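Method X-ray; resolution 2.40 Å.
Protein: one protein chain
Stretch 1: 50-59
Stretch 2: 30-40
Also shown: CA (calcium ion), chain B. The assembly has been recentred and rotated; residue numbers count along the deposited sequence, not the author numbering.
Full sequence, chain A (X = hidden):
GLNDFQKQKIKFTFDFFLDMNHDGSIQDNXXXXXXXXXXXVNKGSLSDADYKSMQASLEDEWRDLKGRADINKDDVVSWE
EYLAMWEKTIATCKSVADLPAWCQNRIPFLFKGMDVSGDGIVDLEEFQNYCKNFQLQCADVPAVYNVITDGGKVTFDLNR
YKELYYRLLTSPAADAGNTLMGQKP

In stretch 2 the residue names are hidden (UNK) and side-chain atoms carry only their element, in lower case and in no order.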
# COMPACT_ATOMS: atom_id res chain seq x y z
N ASP A 50 -26.77 14.89 -11.34
CA ASP A 50 -25.46 14.29 -11.64
C ASP A 50 -25.14 13.20 -10.62
O ASP A 50 -24.59 12.16 -11.01
CB ASP A 50 -24.32 15.31 -11.68
CG ASP A 50 -24.47 16.35 -12.77
OD1 ASP A 50 -24.97 15.96 -13.82
OD2 ASP A 50 -24.17 17.54 -12.56
N TYR A 51 -25.45 13.44 -9.36
CA TYR A 51 -25.19 12.44 -8.31
C TYR A 51 -26.08 11.23 -8.50
O TYR A 51 -25.69 10.09 -8.32
CB TYR A 51 -25.36 13.08 -6.97
CG TYR A 51 -24.21 14.01 -6.64
CD1 TYR A 51 -22.92 13.50 -6.47
CD2 TYR A 51 -24.40 15.37 -6.54
CE1 TYR A 51 -21.84 14.31 -6.17
CE2 TYR A 51 -23.32 16.20 -6.22
CZ TYR A 51 -22.06 15.69 -6.00
OH TYR A 51 -21.04 16.53 -5.67
N LYS A 52 -27.31 11.56 -8.95
CA LYS A 52 -28.28 10.49 -9.22
C LYS A 52 -27.79 9.60 -10.33
O LYS A 52 -27.81 8.35 -10.17
CB LYS A 52 -29.68 11.06 -9.42
CG LYS A 52 -30.28 11.41 -8.02
CD LYS A 52 -31.72 11.90 -8.24
CE LYS A 52 -32.24 12.46 -6.91
NZ LYS A 52 -33.68 12.78 -7.02
N SER A 53 -27.30 10.19 -11.40
CA SER A 53 -26.80 9.35 -12.52
C SER A 53 -25.66 8.48 -12.04
O SER A 53 -25.62 7.29 -12.35
CB SER A 53 -26.36 10.22 -13.68
OG SER A 53 -27.29 11.28 -13.80
N MET A 54 -24.75 9.11 -11.35
CA MET A 54 -23.55 8.43 -10.81
C MET A 54 -23.95 7.21 -9.97
O MET A 54 -23.39 6.12 -10.01
CB MET A 54 -22.72 9.45 -10.06
CG MET A 54 -21.60 8.82 -9.31
SD MET A 54 -20.51 7.95 -10.45
CE MET A 54 -19.99 9.24 -11.60
N GLN A 55 -24.97 7.42 -9.19
CA GLN A 55 -25.51 6.38 -8.30
C GLN A 55 -26.06 5.19 -9.09
O GLN A 55 -25.71 4.07 -8.70
CB GLN A 55 -26.58 6.97 -7.38
CG GLN A 55 -26.73 6.05 -6.18
CD GLN A 55 -27.70 6.64 -5.19
OE1 GLN A 55 -27.30 6.98 -4.09
NE2 GLN A 55 -28.92 6.76 -5.68
N ALA A 56 -26.82 5.45 -10.14
CA ALA A 56 -27.40 4.49 -11.02
C ALA A 56 -26.31 3.63 -11.67
O ALA A 56 -26.47 2.39 -11.77
CB ALA A 56 -28.35 5.07 -12.02
N SER A 57 -25.19 4.25 -12.05
CA SER A 57 -24.10 3.45 -12.65
C SER A 57 -23.41 2.63 -11.58
O SER A 57 -22.87 1.56 -11.96
CB SER A 57 -23.14 4.25 -13.52
OG SER A 57 -22.83 5.47 -12.92
N LEU A 58 -23.41 3.04 -10.34
CA LEU A 58 -22.79 2.27 -9.25
C LEU A 58 -23.70 1.08 -8.88
O LEU A 58 -23.29 -0.05 -8.57
CB LEU A 58 -22.47 3.20 -8.07
CG LEU A 58 -21.33 4.21 -8.29
CD1 LEU A 58 -21.09 5.14 -7.13
CD2 LEU A 58 -20.04 3.42 -8.54
N GLU A 59 -25.00 1.37 -8.85
CA GLU A 59 -26.01 0.35 -8.53
C GLU A 59 -25.91 -0.80 -9.53
O GLU A 59 -25.85 -1.99 -9.20
CB GLU A 59 -27.41 0.98 -8.63
CG GLU A 59 -27.64 1.83 -7.38
CD GLU A 59 -28.96 2.51 -7.27
OE1 GLU A 59 -29.56 2.62 -8.34
OE2 GLU A 59 -29.38 2.93 -6.23
N UNK A 30 -19.97 -0.37 0.36
CA UNK A 30 -18.67 0.02 -0.20
C UNK A 30 -18.98 1.05 -1.33
O UNK A 30 -18.32 2.09 -1.34
c UNK A 30 -17.36 -2.02 0.37
o UNK A 30 -16.69 -1.45 1.25
o UNK A 30 -17.63 -3.24 0.36
c UNK A 30 -17.92 -1.19 -0.75
N UNK A 31 -19.95 0.72 -2.13
CA UNK A 31 -20.44 1.57 -3.22
C UNK A 31 -21.06 2.86 -2.68
O UNK A 31 -20.92 3.94 -3.29
c UNK A 31 -20.63 -0.34 -4.89
c UNK A 31 -20.20 -0.12 -6.20
c UNK A 31 -20.26 -1.52 -4.26
c UNK A 31 -21.37 0.75 -4.14
c UNK A 31 -19.46 -1.09 -6.90
c UNK A 31 -19.51 -2.50 -4.91
c UNK A 31 -19.14 -2.27 -6.23
N UNK A 32 -21.76 2.83 -1.55
CA UNK A 32 -22.33 4.05 -0.95
C UNK A 32 -21.15 4.96 -0.55
O UNK A 32 -21.21 6.19 -0.61
o UNK A 32 -24.45 1.94 2.27
c UNK A 32 -24.57 3.02 0.12
c UNK A 32 -23.23 3.80 0.25
o UNK A 32 -26.36 2.69 1.62
c UNK A 32 -25.13 2.51 1.43
N UNK A 33 -20.04 4.36 -0.15
CA UNK A 33 -18.81 5.05 0.26
C UNK A 33 -18.13 5.73 -0.93
O UNK A 33 -17.33 6.69 -0.83
c UNK A 33 -17.81 4.09 0.91
c UNK A 33 -17.99 3.76 2.35
o UNK A 33 -19.15 3.86 2.82
o UNK A 33 -17.02 3.34 3.03
N UNK A 34 -18.39 5.21 -2.11
CA UNK A 34 -17.80 5.83 -3.32
C UNK A 34 -18.53 7.16 -3.54
O UNK A 34 -17.91 8.20 -3.87
c UNK A 34 -16.63 1.04 -4.86
c UNK A 34 -16.93 3.70 -4.17
c UNK A 34 -17.94 4.82 -4.41
s UNK A 34 -17.16 2.59 -5.60
N UNK A 35 -19.83 7.11 -3.35
CA UNK A 35 -20.79 8.18 -3.48
C UNK A 35 -20.51 9.25 -2.45
O UNK A 35 -20.46 10.45 -2.77
c UNK A 35 -22.24 7.69 -3.37
s UNK A 35 -22.64 8.50 -5.94
c UNK A 35 -23.76 9.69 -5.14
c UNK A 35 -22.74 7.19 -4.68
N UNK A 36 -20.33 8.81 -1.23
CA UNK A 36 -19.93 9.73 -0.16
C UNK A 36 -18.64 10.43 -0.58
O UNK A 36 -18.53 11.62 -0.35
c UNK A 36 -19.17 10.06 2.29
o UNK A 36 -20.94 8.45 1.57
c UNK A 36 -19.68 9.05 1.23
N UNK A 37 -17.69 9.72 -1.11
CA UNK A 37 -16.37 10.29 -1.53
C UNK A 37 -16.65 11.40 -2.57
O UNK A 37 -16.19 12.53 -2.38
n UNK A 37 -10.65 6.06 -1.26
c UNK A 37 -14.16 8.85 -1.69
c UNK A 37 -14.08 7.33 -1.77
n UNK A 37 -12.78 6.78 -1.83
c UNK A 37 -11.78 6.74 -0.96
n UNK A 37 -11.82 7.39 0.21
c UNK A 37 -15.51 9.25 -2.19
N UNK A 38 -17.43 10.99 -3.56
CA UNK A 38 -17.86 11.81 -4.69
C UNK A 38 -18.48 13.14 -4.31
O UNK A 38 -18.13 14.18 -4.88
c UNK A 38 -20.17 11.84 -7.56
c UNK A 38 -17.84 11.56 -7.94
c UNK A 38 -19.27 12.24 -9.74
c UNK A 38 -20.36 12.19 -8.88
c UNK A 38 -18.78 11.04 -5.62
o UNK A 38 -19.44 12.65 -11.05
c UNK A 38 -18.01 11.93 -9.26
c UNK A 38 -18.92 11.49 -7.05
N UNK A 39 -19.49 13.06 -3.46
CA UNK A 39 -20.21 14.26 -2.98
C UNK A 39 -19.22 15.04 -2.08
O UNK A 39 -19.17 16.27 -2.22
c UNK A 39 -23.19 12.22 -1.69
n UNK A 39 -25.18 12.99 -0.48
c UNK A 39 -21.45 13.93 -2.21
c UNK A 39 -22.43 12.93 -2.84
c UNK A 39 -24.67 12.48 -1.82
N UNK A 40 -18.48 14.37 -1.27
CA UNK A 40 -17.47 14.85 -0.32
C UNK A 40 -16.58 15.89 -1.01
O UNK A 40 -16.42 17.04 -0.50
o UNK A 40 -15.01 11.12 1.33
o UNK A 40 -13.65 12.75 1.13
c UNK A 40 -15.88 13.40 1.48
c UNK A 40 -16.65 13.71 0.21
c UNK A 40 -14.82 12.32 1.33
CA CA B . -16.45 -3.61 2.37

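Position 30 has two side-chain carbons, the second carrying two oxygens. Both oxygens lie 2.4 Å from the calcium ion, and nothing reaches stretch 1. This is Asp30, a bidentate calcium ligand.

Position 31 has one carbon and then a ring of six carbons with no oxygen. Its CA-to-CB bond points toward stretch 1, where the ring meets Leu58. This is Phe31; its CD2 lies 3.9 Å from Leu58 O and 4.2 Å from Leu58 CD2.

Position 32 has three carbons, the third carrying two oxygens. Its CA-to-CB bond points away from stretch 1, and the side chain makes no contact there. It is Glu32.

Position 33 has two carbons, the second carrying two oxygens, and is out of reach. The shorter acid is Asp33.

Position 34 is an unbranched chain of two carbons, a sulfur and a carbon. Its CB is 4.2 Å from Leu58 CD1. This is Met34.

Position 35 has the same atoms in the same order, but its end curls nearer to stretch 1. The sulfur is 3.5 Å from Met54 CG, and the terminal carbon is 3.7 Å from Tyr51 O. This is Met35, with chi1, chi2 and chi3 all m.

Position 36 has one carbon carrying an oxygen and a carbon. That branching gives Thr36. Its OG1 donates a hydrogen bond to Glu32 O at 3.2 Å, within its own helix.

Position 37 has three carbons, a nitrogen, and a carbon bearing two more nitrogens. This is the guanidinium of Arg37, out of reach of stretch 1.

Position 38 has one carbon and a six-carbon ring bearing one oxygen. Met54 lies over one ring face. This is Tyr38; Met54 CE is 3.5 Å from its OH, and its CD2 is 3.3 Å from Tyr51 CE1.

Position 39 has four carbons in a row ending in nitrogen. The second carbon lies 3.7 Å from Tyr51 CE1, but the end of the chain leads away. This is Lys39.

Position 40 has three carbons, the third carrying two oxygens. Its CA-to-CB bond points away from stretch 1, and the side chain makes no contact there. It is Glu40.

The two helices run nearly antiparallel, at 156°, with axes 10.2 Å apart at closest approach. No hydrogen bond crosses between them, so the contact is one of apolar packing. Met35 is the knob, seated among Tyr51, Met54, Gln55 and Leu58. Its CG lies 3.6 Å from Leu58 CD1. Beside it, Met54 SD sits 4.7 Å from the Tyr38 ring centroid, over the face. Tyr38 CD2 meets the Tyr51 ring at its edge. Together the stretches bury 530 Å².

Stretch 2 (30-40) DFEDMMTRYKE
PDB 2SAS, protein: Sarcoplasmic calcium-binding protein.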